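Local structure of extracellular sialidase/neuraminidase, putative (Aspergillus fumigatus, 2XZI) at residues E197-A202 with N206-G211; R151-T156 with K173-D178. The protein acts as a Kdnase, a sialidase-type glycoside hydrolase that releases deaminoneuraminic acid (KDN), probably from glycoconjugates. One frame throughout, in Å; residues are numbered along the deposited sequence. Where two conformers were deposited one is given.

In the fold
Contacts 1 and 2 lie in neighbouring antiparallel sheets, consecutive blades of the sialidase propeller, with their centres about 13 Å apart. Contact 1 pairs the two middle strands of one blade; contact 2 sets a middle strand of the preceding blade against the short helix that follows its outermost strand. I207 joins them: its CD1 lies 3.7 Å from L153 CD2, and its CG2 4.1 Å from L175 CD1, so one side chain of contact 1 packs on both leucines of contact 2. Neither contact touches the bound sugar. The side chains of A202 and of L153 are each about 12 Å from a bound deamino-alpha-neuraminic acid, whereas R210 of contact 1 holds a nitrite ion.

Contact 1 (E197-A202 with N206-G211); sequences ELVIPA and NIIGRG. With NO2 (nitrite ion), chain H.
V199 and I208 pack side by side in a non-hydrogen-bonded pair of this antiparallel hairpin. With CG1 of V199 anti to the backbone N (chi1 -175°), that methyl sits over the notch between I208 CD1 and N206 CB, 3.9 Å from each; CD1 of I208 faces the notch between both V199 methyls. The amide of N206 is held from outside, ND2 by Q221 and OD1 by R242. On the face of L198, I200 and I207, L198 CB lies over the bare backbone of G209, 4.1 Å from its N and O, and I200 CD1 curls back to within 3.6 Å of I207 O. I200 and I207 meet CB to CB, and I207 CD1 reaches on to A202 CB. Two reciprocal pairs of backbone bonds, L198 with G209 and I200 with I207, hold these bumps in register; the bond from I207 N to I200 O is 2.8 Å long and nearly straight at 172°. At the open end R210 stretches past the bent E197 chain, CG to CG, and their charged groups join through one water, which accepts from R210 NE and donates to E197 OE2, while E197 OE1 is hydrogen-bonded to T195 OG1. I208 CG2 lies 3.4 Å above one guanidinium face, offset toward its rim. NH1 and NH2 grip the two oxygens of the nitrite, probably from the crystallisation liquor, and S219 adds a further bond. The arrangement is a beta hairpin forming the two middle strands of a sialidase propeller blade, beside which the crystal holds a nitrite ion.

Contact 2 (R151-T156 with K173-D178); sequences RHLYLT and KELTPD
L153 fills the angle between strand and helix end, meeting L175 with its branch tip and T176 with its stem. Its CG stands anti to the backbone N (chi1 178°), out from the strand, and the second torsion (77° to CD1) leaves CD2 as the extended branch that meets L175, 3.7 Å from CB; the two leucines cross obliquely. Nearer the strand, L153 CB lies 3.7 Å from T176 OG1. This is the tight part: three buried residues pressed together, although the segments bury just 133 Å² between them and the nearest CA atoms, those of L153 and T176, remain 7.1 Å apart. Toward R151 the packing gives way to a water. It lies 2.8 Å from R151 O, to which it probably donates, and is hydrogen-bonded to T176 OG1 at 2.7 Å, bridging the two segments where the R151 side chain makes no contact across. The first torsion of T176 (-50°) places OG1 beside its own backbone N, from where it can reach both this water and the L153 stem. Farther out, K173, E174 and D178 are exposed. R151 sends its guanidinium the other way, to N104 and N122, with a cation-pi contact on W182 of the sugar pocket. The strand 152-158 runs between strands 115-122 and 169-170, L153 pairing with L171 through the backbone; the helix 172-175 follows strand 169-170, with L175 packing on W218 and V220 of strand 217-222, while L153 and T176 both touch R205 of strand 205-210, so the contact lies at the seam between two propeller blades.

Contact 1 (E197-A202 with N206-G211)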
# COMPACT_ATOMS: atom_id res chain seq x y z
N GLU A 197 7.28 -18.58 5.45
CA GLU A 197 7.63 -17.94 4.17
C GLU A 197 7.13 -16.49 4.09
O GLU A 197 6.19 -16.11 4.78
CB GLU A 197 7.06 -18.70 2.97
CG GLU A 197 7.44 -20.19 2.88
CD GLU A 197 6.50 -21.10 3.66
OE1 GLU A 197 5.63 -20.61 4.43
OE2 GLU A 197 6.64 -22.34 3.48
N LEU A 198 7.78 -15.71 3.23
CA LEU A 198 7.26 -14.39 2.87
C LEU A 198 6.50 -14.48 1.56
O LEU A 198 6.88 -15.22 0.65
CB LEU A 198 8.38 -13.37 2.72
CG LEU A 198 9.31 -13.16 3.92
CD1 LEU A 198 10.29 -12.03 3.66
CD2 LEU A 198 8.51 -12.86 5.17
N VAL A 199 5.42 -13.71 1.45
CA VAL A 199 4.69 -13.62 0.19
C VAL A 199 4.43 -12.15 -0.10
O VAL A 199 3.83 -11.43 0.73
CB VAL A 199 3.33 -14.37 0.21
CG1 VAL A 199 2.70 -14.34 -1.18
CG2 VAL A 199 3.51 -15.81 0.63
N ILE A 200 4.90 -11.72 -1.27
CA ILE A 200 4.76 -10.35 -1.74
C ILE A 200 3.90 -10.36 -3.01
O ILE A 200 4.24 -11.05 -3.98
CB ILE A 200 6.15 -9.70 -1.98
CG1 ILE A 200 6.99 -9.71 -0.68
CG2 ILE A 200 6.00 -8.28 -2.55
CD1 ILE A 200 7.79 -11.03 -0.40
N PRO A 201 2.78 -9.63 -3.00
CA PRO A 201 1.93 -9.66 -4.18
C PRO A 201 2.48 -8.75 -5.27
O PRO A 201 2.97 -7.66 -4.98
CB PRO A 201 0.59 -9.11 -3.67
CG PRO A 201 0.99 -8.15 -2.58
CD PRO A 201 2.23 -8.75 -1.94
N ALA A 202 2.37 -9.19 -6.51
CA ALA A 202 2.81 -8.42 -7.66
C ALA A 202 1.92 -8.66 -8.86
O ALA A 202 1.00 -9.50 -8.82
CB ALA A 202 4.27 -8.73 -8.00
N ASN A 206 2.91 -13.93 -7.40
CA ASN A 206 3.45 -13.65 -6.07
C ASN A 206 4.96 -13.84 -6.10
O ASN A 206 5.47 -14.69 -6.82
CB ASN A 206 2.88 -14.59 -5.02
CG ASN A 206 1.40 -14.43 -4.81
OD1 ASN A 206 0.88 -13.32 -4.78
ND2 ASN A 206 0.72 -15.55 -4.60
N ILE A 207 5.66 -13.04 -5.30
CA ILE A 207 7.08 -13.26 -5.06
C ILE A 207 7.17 -13.96 -3.71
O ILE A 207 6.61 -13.49 -2.72
CB ILE A 207 7.85 -11.93 -5.06
CG1 ILE A 207 7.82 -11.34 -6.47
CG2 ILE A 207 9.30 -12.13 -4.63
CD1 ILE A 207 8.08 -9.85 -6.53
N ILE A 208 7.85 -15.10 -3.67
CA ILE A 208 7.92 -15.89 -2.46
C ILE A 208 9.33 -15.86 -1.90
O ILE A 208 10.31 -16.08 -2.64
CB ILE A 208 7.55 -17.37 -2.73
CG1 ILE A 208 6.31 -17.47 -3.64
CG2 ILE A 208 7.44 -18.14 -1.42
CD1 ILE A 208 5.00 -16.86 -3.08
N GLY A 209 9.43 -15.57 -0.60
CA GLY A 209 10.71 -15.59 0.08
C GLY A 209 10.79 -16.79 0.98
O GLY A 209 9.88 -17.02 1.79
N ARG A 210 11.88 -17.54 0.86
CA ARG A 210 12.12 -18.72 1.67
C ARG A 210 13.49 -18.66 2.34
O ARG A 210 14.38 -17.92 1.90
CB ARG A 210 11.99 -19.99 0.82
CG ARG A 210 10.56 -20.28 0.36
CD ARG A 210 10.51 -21.64 -0.36
NE ARG A 210 9.17 -22.06 -0.74
CZ ARG A 210 8.57 -21.69 -1.87
NH1 ARG A 210 9.17 -20.83 -2.69
NH2 ARG A 210 7.37 -22.15 -2.17
N GLY A 211 13.63 -19.42 3.42
CA GLY A 211 14.91 -19.51 4.12
C GLY A 211 15.04 -18.55 5.27
O GLY A 211 14.05 -18.15 5.90
N NO2 H . 6.49 -21.06 -5.82
O1 NO2 H . 5.72 -21.47 -4.65
O2 NO2 H . 7.90 -20.88 -5.45
O HOH W 1 8.03 -23.37 1.47

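Contact 2 (R151-T156 with K173-D178)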
# COMPACT_ATOMS: atom_id res chain seq x y z
N ARG A 151 9.43 -1.56 -17.03
CA ARG A 151 9.34 -1.41 -15.58
C ARG A 151 10.26 -2.41 -14.89
O ARG A 151 10.23 -3.62 -15.20
CB ARG A 151 7.89 -1.54 -15.13
CG ARG A 151 7.03 -0.37 -15.57
CD ARG A 151 6.96 0.70 -14.49
NE ARG A 151 6.04 0.27 -13.44
CZ ARG A 151 5.73 0.99 -12.36
NH1 ARG A 151 6.32 2.16 -12.15
NH2 ARG A 151 4.85 0.50 -11.50
N HIS A 152 11.09 -1.91 -13.98
CA HIS A 152 12.02 -2.74 -13.20
C HIS A 152 11.46 -3.01 -11.82
O HIS A 152 10.57 -2.30 -11.37
CB HIS A 152 13.39 -2.05 -13.07
CG HIS A 152 14.15 -1.99 -14.36
ND1 HIS A 152 15.45 -2.44 -14.47
CD2 HIS A 152 13.81 -1.51 -15.58
CE1 HIS A 152 15.86 -2.27 -15.71
NE2 HIS A 152 14.89 -1.70 -16.40
N LEU A 153 11.99 -4.05 -11.18
CA LEU A 153 11.65 -4.43 -9.83
C LEU A 153 12.91 -4.35 -9.01
O LEU A 153 13.91 -5.02 -9.32
CB LEU A 153 11.08 -5.86 -9.80
CG LEU A 153 10.73 -6.38 -8.40
CD1 LEU A 153 9.42 -5.75 -7.96
CD2 LEU A 153 10.60 -7.86 -8.40
N TYR A 154 12.87 -3.51 -7.98
CA TYR A 154 13.99 -3.28 -7.09
C TYR A 154 13.70 -3.75 -5.67
O TYR A 154 12.54 -3.79 -5.25
CB TYR A 154 14.29 -1.79 -7.07
CG TYR A 154 15.21 -1.34 -8.18
CD1 TYR A 154 14.72 -0.94 -9.44
CD2 TYR A 154 16.59 -1.27 -7.97
CE1 TYR A 154 15.59 -0.49 -10.43
CE2 TYR A 154 17.45 -0.82 -8.98
CZ TYR A 154 16.95 -0.45 -10.20
OH TYR A 154 17.82 0.00 -11.18
N LEU A 155 14.76 -4.06 -4.94
CA LEU A 155 14.64 -4.41 -3.53
C LEU A 155 15.65 -3.65 -2.70
O LEU A 155 16.85 -3.66 -2.99
CB LEU A 155 14.84 -5.92 -3.34
CG LEU A 155 14.76 -6.44 -1.90
CD1 LEU A 155 13.35 -6.28 -1.29
CD2 LEU A 155 15.21 -7.90 -1.84
N THR A 156 15.16 -2.98 -1.66
CA THR A 156 16.02 -2.41 -0.63
C THR A 156 15.60 -2.99 0.72
O THR A 156 14.51 -3.58 0.85
CB THR A 156 15.97 -0.87 -0.65
OG1 THR A 156 16.73 -0.35 0.45
CG2 THR A 156 14.54 -0.36 -0.54
N LYS A 173 15.63 -9.17 -13.65
CA LYS A 173 15.95 -10.37 -14.43
C LYS A 173 15.63 -11.65 -13.69
O LYS A 173 15.38 -12.68 -14.31
CB LYS A 173 17.42 -10.35 -14.86
CG LYS A 173 17.77 -9.24 -15.80
CD LYS A 173 17.15 -9.44 -17.18
CE LYS A 173 17.64 -10.72 -17.83
NZ LYS A 173 17.51 -10.64 -19.31
N GLU A 174 15.59 -11.57 -12.36
CA GLU A 174 15.35 -12.73 -11.51
C GLU A 174 13.86 -12.93 -11.22
O GLU A 174 13.38 -14.08 -11.14
CB GLU A 174 16.13 -12.55 -10.20
CG GLU A 174 17.67 -12.67 -10.32
CD GLU A 174 18.37 -11.48 -10.99
OE1 GLU A 174 17.87 -10.33 -10.93
OE2 GLU A 174 19.45 -11.70 -11.59
N LEU A 175 13.12 -11.83 -11.06
CA LEU A 175 11.77 -11.90 -10.49
C LEU A 175 10.67 -11.29 -11.35
O LEU A 175 9.50 -11.28 -10.93
CB LEU A 175 11.74 -11.26 -9.09
CG LEU A 175 12.66 -11.90 -8.04
CD1 LEU A 175 12.67 -11.10 -6.75
CD2 LEU A 175 12.28 -13.35 -7.76
N THR A 176 11.04 -10.78 -12.52
CA THR A 176 10.04 -10.34 -13.50
C THR A 176 10.17 -11.22 -14.73
O THR A 176 11.28 -11.45 -15.22
CB THR A 176 10.20 -8.86 -13.87
OG1 THR A 176 10.30 -8.09 -12.66
CG2 THR A 176 9.01 -8.35 -14.70
N PRO A 177 9.03 -11.73 -15.25
CA PRO A 177 9.20 -12.57 -16.46
C PRO A 177 9.82 -11.80 -17.62
O PRO A 177 9.60 -10.58 -17.77
CB PRO A 177 7.77 -12.98 -16.79
CG PRO A 177 7.04 -12.92 -15.45
CD PRO A 177 7.65 -11.76 -14.74
N ASP A 178 10.58 -12.53 -18.44
CA ASP A 178 11.21 -11.95 -19.61
C ASP A 178 10.18 -11.47 -20.64
O ASP A 178 9.10 -12.04 -20.78
CB ASP A 178 12.18 -12.95 -20.26
CG ASP A 178 13.41 -13.23 -19.42
OD1 ASP A 178 13.79 -12.42 -18.54
OD2 ASP A 178 14.06 -14.27 -19.68
O HOH W 2 9.90 -5.44 -13.12